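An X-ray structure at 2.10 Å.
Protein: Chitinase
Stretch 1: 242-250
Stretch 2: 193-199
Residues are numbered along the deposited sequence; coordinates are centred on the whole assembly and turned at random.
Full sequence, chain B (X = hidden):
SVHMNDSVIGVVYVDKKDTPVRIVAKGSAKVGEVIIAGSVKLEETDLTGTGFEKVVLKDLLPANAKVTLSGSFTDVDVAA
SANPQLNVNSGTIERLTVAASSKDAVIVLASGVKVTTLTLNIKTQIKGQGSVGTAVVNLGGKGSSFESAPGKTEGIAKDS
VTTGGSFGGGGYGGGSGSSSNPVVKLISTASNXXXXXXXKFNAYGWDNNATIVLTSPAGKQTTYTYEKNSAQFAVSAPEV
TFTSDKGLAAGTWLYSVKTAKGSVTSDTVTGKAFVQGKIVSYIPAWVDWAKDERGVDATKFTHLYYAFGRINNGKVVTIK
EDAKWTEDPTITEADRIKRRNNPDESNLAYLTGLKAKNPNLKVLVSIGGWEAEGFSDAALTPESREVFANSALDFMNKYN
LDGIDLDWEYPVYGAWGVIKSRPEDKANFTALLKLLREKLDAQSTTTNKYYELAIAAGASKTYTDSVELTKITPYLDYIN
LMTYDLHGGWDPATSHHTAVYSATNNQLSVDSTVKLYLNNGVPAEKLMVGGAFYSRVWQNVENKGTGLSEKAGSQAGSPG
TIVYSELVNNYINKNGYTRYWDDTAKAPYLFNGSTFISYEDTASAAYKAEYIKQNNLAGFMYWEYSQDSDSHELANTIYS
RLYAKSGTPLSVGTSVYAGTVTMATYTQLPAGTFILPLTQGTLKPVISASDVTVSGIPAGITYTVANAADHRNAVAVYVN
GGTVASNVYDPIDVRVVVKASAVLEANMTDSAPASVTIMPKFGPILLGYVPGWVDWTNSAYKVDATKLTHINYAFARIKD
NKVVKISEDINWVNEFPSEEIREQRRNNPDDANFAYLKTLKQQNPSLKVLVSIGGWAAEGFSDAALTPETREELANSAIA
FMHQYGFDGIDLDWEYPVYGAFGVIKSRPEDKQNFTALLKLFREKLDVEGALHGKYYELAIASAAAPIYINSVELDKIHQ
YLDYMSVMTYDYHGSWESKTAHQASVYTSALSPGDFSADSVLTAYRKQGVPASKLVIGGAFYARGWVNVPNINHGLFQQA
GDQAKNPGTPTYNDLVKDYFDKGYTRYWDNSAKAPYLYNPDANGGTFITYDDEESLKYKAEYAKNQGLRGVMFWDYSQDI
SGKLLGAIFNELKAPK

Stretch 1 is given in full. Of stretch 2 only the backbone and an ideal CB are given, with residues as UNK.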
# COMPACT_ATOMS: atom_id res chain seq x y z
N PHE B 242 5.00 -18.08 19.10
CA PHE B 242 3.67 -17.53 19.27
C PHE B 242 3.04 -17.29 17.88
O PHE B 242 3.74 -16.89 16.95
CB PHE B 242 3.73 -16.26 20.09
CG PHE B 242 2.46 -15.49 20.07
CD1 PHE B 242 1.38 -15.89 20.84
CD2 PHE B 242 2.32 -14.39 19.23
CE1 PHE B 242 0.18 -15.20 20.81
CE2 PHE B 242 1.12 -13.69 19.19
CZ PHE B 242 0.05 -14.10 19.98
N THR B 243 1.74 -17.53 17.76
CA THR B 243 1.07 -17.40 16.48
C THR B 243 -0.25 -16.70 16.67
O THR B 243 -1.17 -17.26 17.23
CB THR B 243 0.91 -18.78 15.82
OG1 THR B 243 2.21 -19.28 15.47
CG2 THR B 243 0.04 -18.72 14.55
N SER B 244 -0.33 -15.46 16.15
CA SER B 244 -1.49 -14.58 16.26
C SER B 244 -2.63 -15.11 15.49
O SER B 244 -2.48 -16.05 14.73
CB SER B 244 -1.18 -13.19 15.66
OG SER B 244 -1.36 -13.22 14.23
N ASP B 245 -3.74 -14.43 15.61
CA ASP B 245 -4.88 -14.69 14.76
C ASP B 245 -4.57 -14.18 13.37
O ASP B 245 -3.74 -13.29 13.17
CB ASP B 245 -6.13 -13.95 15.23
CG ASP B 245 -6.68 -14.47 16.56
OD1 ASP B 245 -6.65 -15.70 16.81
OD2 ASP B 245 -7.17 -13.62 17.33
N LYS B 246 -5.31 -14.74 12.41
CA LYS B 246 -5.26 -14.30 11.01
C LYS B 246 -5.80 -12.90 10.88
O LYS B 246 -6.61 -12.45 11.70
CB LYS B 246 -6.12 -15.19 10.14
CG LYS B 246 -5.45 -16.53 9.97
CD LYS B 246 -6.35 -17.55 9.31
CE LYS B 246 -5.57 -18.86 9.28
NZ LYS B 246 -6.31 -19.86 8.47
N GLY B 247 -5.37 -12.23 9.81
CA GLY B 247 -6.01 -10.99 9.39
C GLY B 247 -5.59 -9.76 10.16
O GLY B 247 -6.38 -8.84 10.31
N LEU B 248 -4.35 -9.72 10.63
CA LEU B 248 -3.85 -8.49 11.28
C LEU B 248 -3.63 -7.39 10.26
O LEU B 248 -3.29 -7.67 9.12
CB LEU B 248 -2.52 -8.76 11.97
CG LEU B 248 -2.60 -9.71 13.19
CD1 LEU B 248 -1.29 -9.71 13.94
CD2 LEU B 248 -3.71 -9.29 14.10
N ALA B 249 -3.74 -6.15 10.71
CA ALA B 249 -3.51 -4.98 9.85
C ALA B 249 -2.13 -5.00 9.27
O ALA B 249 -1.13 -5.30 9.97
CB ALA B 249 -3.72 -3.68 10.61
N ALA B 250 -2.06 -4.69 7.97
CA ALA B 250 -0.78 -4.63 7.31
C ALA B 250 0.08 -3.54 7.90
O ALA B 250 -0.44 -2.48 8.32
CB ALA B 250 -0.97 -4.40 5.81
N UNK B 193 0.53 -14.87 3.98
CA UNK B 193 -0.51 -14.28 3.14
C UNK B 193 -1.79 -13.94 3.93
O UNK B 193 -2.49 -12.93 3.65
CB UNK B 193 -0.85 -15.24 2.00
N UNK B 194 -2.06 -14.78 4.93
CA UNK B 194 -3.24 -14.64 5.78
C UNK B 194 -3.10 -13.55 6.86
O UNK B 194 -4.05 -13.31 7.61
CB UNK B 194 -3.54 -15.98 6.45
N UNK B 195 -1.94 -12.93 6.95
CA UNK B 195 -1.70 -11.86 7.86
C UNK B 195 -1.73 -12.31 9.32
O UNK B 195 -2.23 -11.62 10.23
CB UNK B 195 -2.73 -10.75 7.62
N UNK B 196 -1.12 -13.47 9.53
CA UNK B 196 -0.64 -13.86 10.85
C UNK B 196 0.76 -13.39 11.13
O UNK B 196 1.61 -13.36 10.25
CB UNK B 196 -0.70 -15.38 11.00
N UNK B 197 0.96 -13.02 12.38
CA UNK B 197 2.24 -12.73 12.94
C UNK B 197 2.73 -13.97 13.73
O UNK B 197 1.97 -14.55 14.53
CB UNK B 197 2.17 -11.48 13.83
N UNK B 198 3.96 -14.38 13.45
CA UNK B 198 4.55 -15.54 14.06
C UNK B 198 5.81 -15.05 14.74
O UNK B 198 6.67 -14.47 14.08
CB UNK B 198 4.83 -16.65 13.04
N UNK B 199 5.87 -15.26 16.07
CA UNK B 199 7.04 -14.87 16.90
C UNK B 199 7.74 -16.08 17.45
O UNK B 199 7.13 -16.83 18.24
CB UNK B 199 6.62 -13.96 18.06

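Position 193 lies out of reach. Nothing of stretch 1 comes within 5.5 Å of its CB, so the contact hardly restricts the choice. The residue is Asn193.

Position 194 points its CB toward stretch 1, 4.0 Å from Lys246 CG. The lysine chain is extended, with its amine beyond. An acid would suit the charge; a polar or small residue would also be possible. The residue is Asp194. Its OD2 forms a long salt bridge with Lys246 NZ, 3.9 Å. Its backbone O accepts a hydrogen bond from Gly247 N, 2.8 Å.

Position 195 has phi/psi of 68/41, a region that glycine, asparagine or aspartate enters most easily. Its CB points toward stretch 1, 3.7 Å from Gly247 N and 3.5 Å from Leu248 O. That carbonyl invites a donor, and Gly247 leaves room for a flat group. A long donor side chain could use both. The residue is Arg195. Its NH1 donates to Leu248 O, 2.9 Å, and one face of the guanidinium lies against Gly247 CA. The backbone O accepts from Leu248 N, 2.9 Å.

Position 196 points its CB sideways, 3.9 Å from Ser244 OG and 4.7 Å from Lys246 CA. Ser244 O is an acceptor within reach of a longer chain. Glutamine, lysine or arginine could suit; a shorter polar residue would fit with less reach. The residue is Gln196. Its chain passes Lys246, CG to CG 3.6 Å, and its NE2 makes a weak hydrogen bond to Ser244 O, 3.1 Å.

Position 197 also points sideways. Its CB is 3.9 Å from Leu248 CD1 and 4.0 Å from Ser244 OG. The methyl favours an aliphatic residue such as leucine, isoleucine, valine or methionine. The residue is Leu197, whose CB packs on Leu248 CD1 at 3.8 Å. Its backbone N donates to Ser244 OG, 3.0 Å, while its O accepts from Ser244 N, 3.0 Å.

Position 198 is a non-hydrogen-bonded antiparallel partner of Thr243, and both side chains lie on the same sheet face. Its CB is 4.4 Å from Thr243 OG1. Valine, isoleucine or threonine would suit the extended backbone. The residue is Val198; its CG2 lies 3.9 Å from Thr243 OG1.

Position 199 pairs with Phe242 on the other sheet face. Its CB is 4.2 Å from Phe242 CB, so an apolar residue is expected, aliphatic or aromatic. The residue is Leu199. Its CD1 meets Phe242 CD2 obliquely at 3.9 Å. Two backbone hydrogen bonds close the pair: Leu199 N to Phe242 O, 2.8 Å, and Phe242 N to Leu199 O, 2.6 Å.

Stretch 2 193-199: NDRQLVL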
# COMPACT_ATOMS: atom_id res chain seq x y z
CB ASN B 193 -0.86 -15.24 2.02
CG ASN B 193 0.27 -15.44 1.04
OD1 ASN B 193 1.34 -14.82 1.08
ND2 ASN B 193 0.04 -16.32 0.15
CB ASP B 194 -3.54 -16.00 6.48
CG ASP B 194 -4.19 -17.04 5.55
OD1 ASP B 194 -4.96 -16.66 4.61
OD2 ASP B 194 -3.94 -18.25 5.79
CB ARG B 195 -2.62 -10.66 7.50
CG ARG B 195 -2.18 -10.10 6.15
CD ARG B 195 -2.97 -8.90 5.82
NE ARG B 195 -4.31 -9.34 5.51
CZ ARG B 195 -5.41 -8.94 6.10
NH1 ARG B 195 -5.40 -8.07 7.10
NH2 ARG B 195 -6.55 -9.46 5.67
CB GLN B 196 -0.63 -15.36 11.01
CG GLN B 196 -2.02 -15.91 11.01
CD GLN B 196 -1.99 -17.39 11.22
OE1 GLN B 196 -1.31 -18.10 10.50
NE2 GLN B 196 -2.70 -17.87 12.22
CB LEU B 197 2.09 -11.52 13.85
CG LEU B 197 3.37 -10.92 14.40
CD1 LEU B 197 4.43 -10.78 13.35
CD2 LEU B 197 3.11 -9.57 15.04
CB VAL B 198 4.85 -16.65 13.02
CG1 VAL B 198 5.63 -17.80 13.66
CG2 VAL B 198 3.55 -17.21 12.46
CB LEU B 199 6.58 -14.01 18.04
CG LEU B 199 6.05 -12.68 17.57
CD1 LEU B 199 5.27 -11.96 18.67
CD2 LEU B 199 7.21 -11.82 17.06
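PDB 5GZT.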